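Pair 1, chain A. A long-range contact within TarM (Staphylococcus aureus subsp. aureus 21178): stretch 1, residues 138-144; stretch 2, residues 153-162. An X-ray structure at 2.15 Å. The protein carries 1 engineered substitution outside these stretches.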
# COMPACT_ATOMS: atom_id res chain seq x y z
N ASN A 138 19.29 -30.80 -17.36
CA ASN A 138 17.84 -30.75 -17.12
C ASN A 138 17.42 -30.01 -15.84
O ASN A 138 16.30 -30.21 -15.33
CB ASN A 138 17.21 -32.14 -17.26
CG ASN A 138 16.58 -32.35 -18.61
OD1 ASN A 138 17.26 -32.65 -19.60
ND2 ASN A 138 15.26 -32.16 -18.67
N LYS A 139 18.31 -29.12 -15.35
CA LYS A 139 18.11 -28.30 -14.16
C LYS A 139 18.23 -26.82 -14.54
O LYS A 139 19.19 -26.43 -15.21
CB LYS A 139 19.16 -28.69 -13.10
CG LYS A 139 19.19 -27.81 -11.84
CD LYS A 139 20.55 -27.12 -11.64
CE LYS A 139 20.48 -26.10 -10.53
NZ LYS A 139 21.73 -25.28 -10.44
N ARG A 140 17.25 -26.00 -14.12
CA ARG A 140 17.24 -24.55 -14.36
C ARG A 140 18.38 -23.87 -13.60
O ARG A 140 18.40 -23.89 -12.36
CB ARG A 140 15.87 -23.91 -14.02
CG ARG A 140 15.87 -22.38 -14.16
CD ARG A 140 14.48 -21.78 -14.10
NE ARG A 140 13.87 -21.85 -12.77
CZ ARG A 140 12.75 -21.22 -12.43
NH1 ARG A 140 12.12 -20.45 -13.31
NH2 ARG A 140 12.26 -21.34 -11.21
N ILE A 141 19.33 -23.29 -14.33
CA ILE A 141 20.46 -22.58 -13.72
C ILE A 141 20.17 -21.07 -13.56
O ILE A 141 20.47 -20.47 -12.52
CB ILE A 141 21.81 -22.92 -14.41
CG1 ILE A 141 21.78 -22.62 -15.93
CG2 ILE A 141 22.18 -24.39 -14.14
CD1 ILE A 141 23.12 -22.56 -16.62
N GLU A 142 19.55 -20.46 -14.59
CA GLU A 142 19.27 -19.03 -14.57
C GLU A 142 18.02 -18.57 -15.30
O GLU A 142 17.50 -19.27 -16.17
CB GLU A 142 20.49 -18.23 -15.03
CG GLU A 142 21.03 -18.68 -16.36
CD GLU A 142 22.49 -18.33 -16.58
OE1 GLU A 142 23.22 -18.13 -15.58
OE2 GLU A 142 22.89 -18.26 -17.76
N ARG A 143 17.58 -17.36 -14.96
CA ARG A 143 16.46 -16.68 -15.59
C ARG A 143 16.82 -15.23 -15.89
O ARG A 143 17.14 -14.48 -14.96
CB ARG A 143 15.19 -16.75 -14.72
CG ARG A 143 14.09 -15.76 -15.15
CD ARG A 143 12.80 -15.91 -14.37
NE ARG A 143 12.06 -17.06 -14.89
CZ ARG A 143 10.77 -17.29 -14.68
NH1 ARG A 143 10.05 -16.43 -13.97
NH2 ARG A 143 10.19 -18.35 -15.21
N PHE A 144 16.69 -14.83 -17.16
CA PHE A 144 16.81 -13.45 -17.59
C PHE A 144 15.37 -12.91 -17.79
O PHE A 144 14.57 -13.52 -18.53
CB PHE A 144 17.61 -13.33 -18.91
CG PHE A 144 19.08 -13.63 -18.77
CD1 PHE A 144 19.56 -14.93 -18.91
CD2 PHE A 144 19.98 -12.61 -18.49
CE1 PHE A 144 20.91 -15.21 -18.77
CE2 PHE A 144 21.35 -12.89 -18.37
CZ PHE A 144 21.81 -14.19 -18.51
N MET A 153 16.86 -7.89 -15.17
CA MET A 153 17.25 -8.75 -14.07
C MET A 153 17.70 -10.13 -14.52
O MET A 153 17.18 -10.67 -15.49
CB MET A 153 16.06 -8.88 -13.08
CG MET A 153 16.33 -9.72 -11.83
SD MET A 153 14.94 -9.77 -10.63
CE MET A 153 13.62 -10.43 -11.63
N LYS A 154 18.65 -10.70 -13.79
CA LYS A 154 19.12 -12.08 -13.94
C LYS A 154 19.02 -12.73 -12.55
O LYS A 154 19.47 -12.15 -11.57
CB LYS A 154 20.56 -12.14 -14.48
CG LYS A 154 21.16 -13.56 -14.62
CD LYS A 154 22.64 -13.47 -14.95
CE LYS A 154 23.50 -14.49 -14.24
NZ LYS A 154 24.21 -13.89 -13.07
N GLU A 155 18.40 -13.90 -12.48
CA GLU A 155 18.31 -14.66 -11.22
C GLU A 155 19.02 -15.96 -11.40
O GLU A 155 18.97 -16.55 -12.48
CB GLU A 155 16.86 -14.92 -10.78
CG GLU A 155 16.15 -13.66 -10.29
CD GLU A 155 14.65 -13.85 -10.21
OE1 GLU A 155 14.05 -14.28 -11.22
OE2 GLU A 155 14.08 -13.57 -9.13
N THR A 156 19.77 -16.40 -10.38
CA THR A 156 20.46 -17.70 -10.40
C THR A 156 19.74 -18.67 -9.47
O THR A 156 19.34 -18.28 -8.37
CB THR A 156 21.95 -17.55 -10.08
OG1 THR A 156 22.51 -16.63 -11.00
CG2 THR A 156 22.70 -18.87 -10.17
N PHE A 157 19.62 -19.94 -9.88
CA PHE A 157 18.93 -20.98 -9.08
C PHE A 157 19.84 -22.03 -8.52
O PHE A 157 20.79 -22.42 -9.18
CB PHE A 157 17.79 -21.64 -9.89
CG PHE A 157 16.75 -20.65 -10.33
CD1 PHE A 157 16.89 -19.94 -11.53
CD2 PHE A 157 15.65 -20.36 -9.54
CE1 PHE A 157 15.94 -19.01 -11.93
CE2 PHE A 157 14.70 -19.42 -9.94
CZ PHE A 157 14.86 -18.74 -11.13
N ASN A 158 19.51 -22.52 -7.31
CA ASN A 158 20.22 -23.62 -6.64
C ASN A 158 19.63 -24.99 -7.06
O ASN A 158 18.74 -25.03 -7.93
CB ASN A 158 20.17 -23.43 -5.10
CG ASN A 158 18.81 -23.58 -4.46
OD1 ASN A 158 17.83 -24.02 -5.07
ND2 ASN A 158 18.71 -23.20 -3.21
N VAL A 159 20.08 -26.09 -6.41
CA VAL A 159 19.63 -27.48 -6.64
C VAL A 159 18.12 -27.69 -6.45
O VAL A 159 17.53 -28.54 -7.13
CB VAL A 159 20.47 -28.53 -5.86
CG1 VAL A 159 21.90 -28.60 -6.40
CG2 VAL A 159 20.46 -28.27 -4.35
N ASP A 160 17.50 -26.92 -5.55
CA ASP A 160 16.06 -26.98 -5.24
C ASP A 160 15.25 -26.03 -6.12
O ASP A 160 14.08 -25.77 -5.81
CB ASP A 160 15.83 -26.64 -3.75
CG ASP A 160 16.72 -27.37 -2.76
OD1 ASP A 160 16.84 -28.61 -2.86
OD2 ASP A 160 17.29 -26.70 -1.87
N ASN A 161 15.88 -25.48 -7.20
CA ASN A 161 15.31 -24.51 -8.14
C ASN A 161 14.78 -23.26 -7.42
O ASN A 161 13.74 -22.72 -7.78
CB ASN A 161 14.24 -25.16 -9.05
CG ASN A 161 13.93 -24.39 -10.31
OD1 ASN A 161 14.77 -23.66 -10.84
ND2 ASN A 161 12.72 -24.56 -10.83
N LYS A 162 15.49 -22.83 -6.38
CA LYS A 162 15.16 -21.62 -5.60
C LYS A 162 16.20 -20.54 -5.91
O LYS A 162 17.36 -20.87 -6.20
CB LYS A 162 15.12 -21.92 -4.10
CG LYS A 162 13.96 -22.82 -3.63
CD LYS A 162 12.76 -22.04 -3.13
CE LYS A 162 11.70 -22.93 -2.52
NZ LYS A 162 12.00 -23.26 -1.10
O HOH W 1 15.14 -12.96 -13.77

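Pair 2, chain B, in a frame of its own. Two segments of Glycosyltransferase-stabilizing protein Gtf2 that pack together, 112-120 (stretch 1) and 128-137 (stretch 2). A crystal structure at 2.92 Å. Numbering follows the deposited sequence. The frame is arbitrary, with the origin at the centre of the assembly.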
# COMPACT_ATOMS: atom_id res chain seq x y z
N GLY B 112 3.47 5.60 -6.59
CA GLY B 112 3.17 6.84 -7.26
C GLY B 112 3.76 7.01 -8.65
O GLY B 112 3.56 8.07 -9.26
N GLN B 113 4.49 6.02 -9.16
CA GLN B 113 5.07 6.13 -10.49
C GLN B 113 4.02 5.87 -11.57
O GLN B 113 3.04 5.15 -11.36
CB GLN B 113 6.22 5.14 -10.68
CG GLN B 113 7.07 4.90 -9.46
CD GLN B 113 7.91 3.66 -9.61
OE1 GLN B 113 8.34 3.31 -10.72
NE2 GLN B 113 8.15 2.97 -8.50
N LEU B 114 4.25 6.46 -12.74
CA LEU B 114 3.35 6.30 -13.87
C LEU B 114 3.50 4.92 -14.48
O LEU B 114 4.62 4.42 -14.66
CB LEU B 114 3.62 7.38 -14.91
CG LEU B 114 2.80 7.33 -16.20
CD1 LEU B 114 1.33 7.59 -15.93
CD2 LEU B 114 3.35 8.33 -17.20
N ARG B 115 2.37 4.30 -14.81
CA ARG B 115 2.37 2.94 -15.34
C ARG B 115 1.57 2.85 -16.63
O ARG B 115 2.08 2.38 -17.65
CB ARG B 115 1.84 1.96 -14.30
CG ARG B 115 2.76 1.74 -13.11
CD ARG B 115 4.13 1.23 -13.53
NE ARG B 115 4.84 0.61 -12.41
CZ ARG B 115 6.12 0.27 -12.43
NH1 ARG B 115 6.86 0.50 -13.51
NH2 ARG B 115 6.68 -0.29 -11.37
N LEU B 116 0.29 3.22 -16.58
CA LEU B 116 -0.56 3.28 -17.77
C LEU B 116 -0.99 4.72 -18.06
O LEU B 116 -1.23 5.51 -17.15
CB LEU B 116 -1.82 2.43 -17.60
CG LEU B 116 -1.64 0.99 -17.17
CD1 LEU B 116 -3.00 0.33 -17.08
CD2 LEU B 116 -0.72 0.25 -18.13
N SER B 117 -1.07 5.04 -19.35
CA SER B 117 -1.79 6.21 -19.85
C SER B 117 -2.89 5.70 -20.76
O SER B 117 -2.61 5.19 -21.85
CB SER B 117 -0.87 7.17 -20.59
OG SER B 117 0.12 7.71 -19.74
N GLU B 118 -4.14 5.83 -20.33
CA GLU B 118 -5.28 5.45 -21.14
C GLU B 118 -5.87 6.70 -21.77
O GLU B 118 -6.16 7.68 -21.08
CB GLU B 118 -6.32 4.70 -20.29
CG GLU B 118 -5.74 3.49 -19.57
CD GLU B 118 -6.75 2.75 -18.73
OE1 GLU B 118 -6.95 1.53 -18.96
OE2 GLU B 118 -7.35 3.37 -17.83
N ARG B 119 -6.01 6.68 -23.10
CA ARG B 119 -6.28 7.87 -23.88
C ARG B 119 -7.71 7.87 -24.40
O ARG B 119 -8.22 6.85 -24.86
CB ARG B 119 -5.32 7.98 -25.06
CG ARG B 119 -3.95 7.42 -24.77
CD ARG B 119 -2.87 8.41 -25.15
NE ARG B 119 -1.54 7.83 -24.98
CZ ARG B 119 -0.47 8.54 -24.62
NH1 ARG B 119 -0.58 9.84 -24.40
NH2 ARG B 119 0.70 7.94 -24.49
N TYR B 120 -8.35 9.04 -24.34
CA TYR B 120 -9.74 9.20 -24.73
C TYR B 120 -9.85 10.14 -25.92
O TYR B 120 -9.02 11.04 -26.11
CB TYR B 120 -10.58 9.71 -23.55
CG TYR B 120 -10.74 8.67 -22.46
CD1 TYR B 120 -9.69 8.37 -21.60
CD2 TYR B 120 -11.93 7.98 -22.31
CE1 TYR B 120 -9.83 7.41 -20.61
CE2 TYR B 120 -12.08 7.02 -21.32
CZ TYR B 120 -11.03 6.74 -20.48
OH TYR B 120 -11.17 5.79 -19.49
N ALA B 128 -6.83 4.06 -26.61
CA ALA B 128 -5.42 3.69 -26.50
C ALA B 128 -5.01 3.62 -25.04
O ALA B 128 -5.46 4.42 -24.22
CB ALA B 128 -4.53 4.68 -27.25
N LYS B 129 -4.15 2.66 -24.74
CA LYS B 129 -3.43 2.62 -23.47
C LYS B 129 -1.94 2.56 -23.77
O LYS B 129 -1.50 1.78 -24.62
CB LYS B 129 -3.83 1.42 -22.60
CG LYS B 129 -5.32 1.24 -22.37
CD LYS B 129 -5.54 0.03 -21.47
CE LYS B 129 -7.00 -0.37 -21.39
NZ LYS B 129 -7.15 -1.67 -20.68
N THR B 130 -1.17 3.39 -23.08
CA THR B 130 0.28 3.35 -23.15
C THR B 130 0.81 2.67 -21.89
O THR B 130 0.35 2.97 -20.78
CB THR B 130 0.85 4.76 -23.28
OG1 THR B 130 0.21 5.43 -24.37
CG2 THR B 130 2.34 4.71 -23.55
N ALA B 131 1.75 1.75 -22.06
CA ALA B 131 2.36 1.04 -20.95
C ALA B 131 3.79 1.55 -20.75
O ALA B 131 4.50 1.81 -21.72
CB ALA B 131 2.37 -0.47 -21.20
N TYR B 132 4.19 1.69 -19.49
CA TYR B 132 5.49 2.25 -19.15
C TYR B 132 6.35 1.23 -18.42
O TYR B 132 5.89 0.59 -17.47
CB TYR B 132 5.34 3.50 -18.29
CG TYR B 132 4.71 4.67 -19.01
CD1 TYR B 132 3.33 4.78 -19.11
CD2 TYR B 132 5.49 5.66 -19.60
CE1 TYR B 132 2.74 5.85 -19.77
CE2 TYR B 132 4.92 6.73 -20.26
CZ TYR B 132 3.54 6.81 -20.34
OH TYR B 132 2.96 7.87 -21.00
N LYS B 133 7.60 1.09 -18.87
CA LYS B 133 8.59 0.32 -18.14
C LYS B 133 9.23 1.21 -17.06
O LYS B 133 8.72 2.29 -16.74
CB LYS B 133 9.62 -0.29 -19.09
CG LYS B 133 10.23 0.66 -20.09
CD LYS B 133 11.51 0.06 -20.67
CE LYS B 133 12.21 1.04 -21.61
NZ LYS B 133 13.58 0.58 -21.98
N SER B 134 10.35 0.76 -16.50
CA SER B 134 10.80 1.19 -15.18
C SER B 134 10.94 2.70 -15.07
O SER B 134 10.30 3.34 -14.22
CB SER B 134 12.12 0.50 -14.85
OG SER B 134 12.05 -0.88 -15.14
N GLY B 135 11.75 3.31 -15.93
CA GLY B 135 12.16 4.69 -15.72
C GLY B 135 11.06 5.68 -16.02
O GLY B 135 11.32 6.87 -16.22
N GLN B 136 9.82 5.18 -16.07
CA GLN B 136 8.69 5.88 -16.67
C GLN B 136 8.95 6.14 -18.15
O GLN B 136 8.47 7.12 -18.72
CB GLN B 136 8.35 7.18 -15.92
CG GLN B 136 7.75 6.92 -14.54
CD GLN B 136 7.41 8.19 -13.79
OE1 GLN B 136 6.31 8.32 -13.24
NE2 GLN B 136 8.35 9.13 -13.75
N GLU B 137 9.73 5.24 -18.76
CA GLU B 137 9.89 5.20 -20.20
C GLU B 137 8.70 4.51 -20.83
O GLU B 137 8.19 3.51 -20.31
CB GLU B 137 11.17 4.46 -20.57
CG GLU B 137 12.34 4.71 -19.65
CD GLU B 137 13.67 4.51 -20.36
OE1 GLU B 137 13.69 4.57 -21.59
OE2 GLU B 137 14.68 4.29 -19.69

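What covers the aromatic ring that both contacts place at the same point? In pair 1 it is a charged, planar group: the guanidinium of Arg140(A) lies flat on the ring of Phe157(A), with centres 3.8 Å apart and planes at 11°, a stack that is also a cation-pi contact. In pair 2 the matching position holds Leu114(B), and a methyl group does the work, its CD2 sitting 3.7 Å from the centroid of the Tyr132(B) ring and over its face. The two rings superpose closely, with side-chain centres 0.3 Å apart and chi1 in the m well in both. One ring face thus accepts either an extended cation or a branched aliphatic group.

What backbone do the two pairs share? Each is a pair of antiparallel strands, with axes at 167° in pair 1 and 164° in pair 2, and the second strand leads into a type I turn, Asn158(A) to Asn161(A) or Lys133(B) to Gln136(B). Fourteen central residues superpose with an RMSD of 0.6 Å. The matched pairs Arg143(A)–Glu155(A) and Ser117(B)–Thr130(B) are each joined by two backbone hydrogen bonds: Arg143(A) N to Glu155(A) O is 3.0 Å and Glu155(A) N to Arg143(A) O 2.8 Å, while Ser117(B) N to Thr130(B) O is 2.9 Å and Thr130(B) N to Ser117(B) O 2.6 Å. The aromatic residue's own amide also bonds across in both, from Phe157(A) N to Ile141(A) O at 2.8 Å and from Tyr132(B) N to Arg115(B) O at 2.9 Å.

How does the turn reach back to the first strand? Asn161(A) and Gln136(B) occupy matching positions, and each offers a side-chain carbonyl oxygen, but to different donors. Asn161(A) OD1 accepts from the side chain of Arg140(A), whose NE is 2.8 Å away, so the same guanidinium that stacks on the phenylalanine is also held at its edge. Leucine has no such donor in its side chain; instead Leu114(B) N, in the backbone, gives its hydrogen to Gln136(B) OE1 at 2.8 Å. The glutamine is poorly ordered, so this link is less securely placed.

How do the side chains beside the central backbone bonds differ? On the face with Arg143(A) and Glu155(A), a water donates to Arg143(A) O at 2.8 Å and to Glu155(A) OE1 at 3.1 Å, bridging backbone and carboxylate. In pair 2 the matching positions hold Ser117(B) and Thr130(B), and the hydroxyl of Tyr132(B), which phenylalanine lacks, donates from OH to Ser117(B) OG at 3.1 Å. The other face keeps a lysine in both. Lys154(A) lays its CG over the ring of Phe144(A), 4.1 Å from the centroid, whereas Lys129(B) NZ forms a long salt bridge of 3.6 Å with OE1 of Glu118(B), exchanging an aromatic surface for an opposite charge.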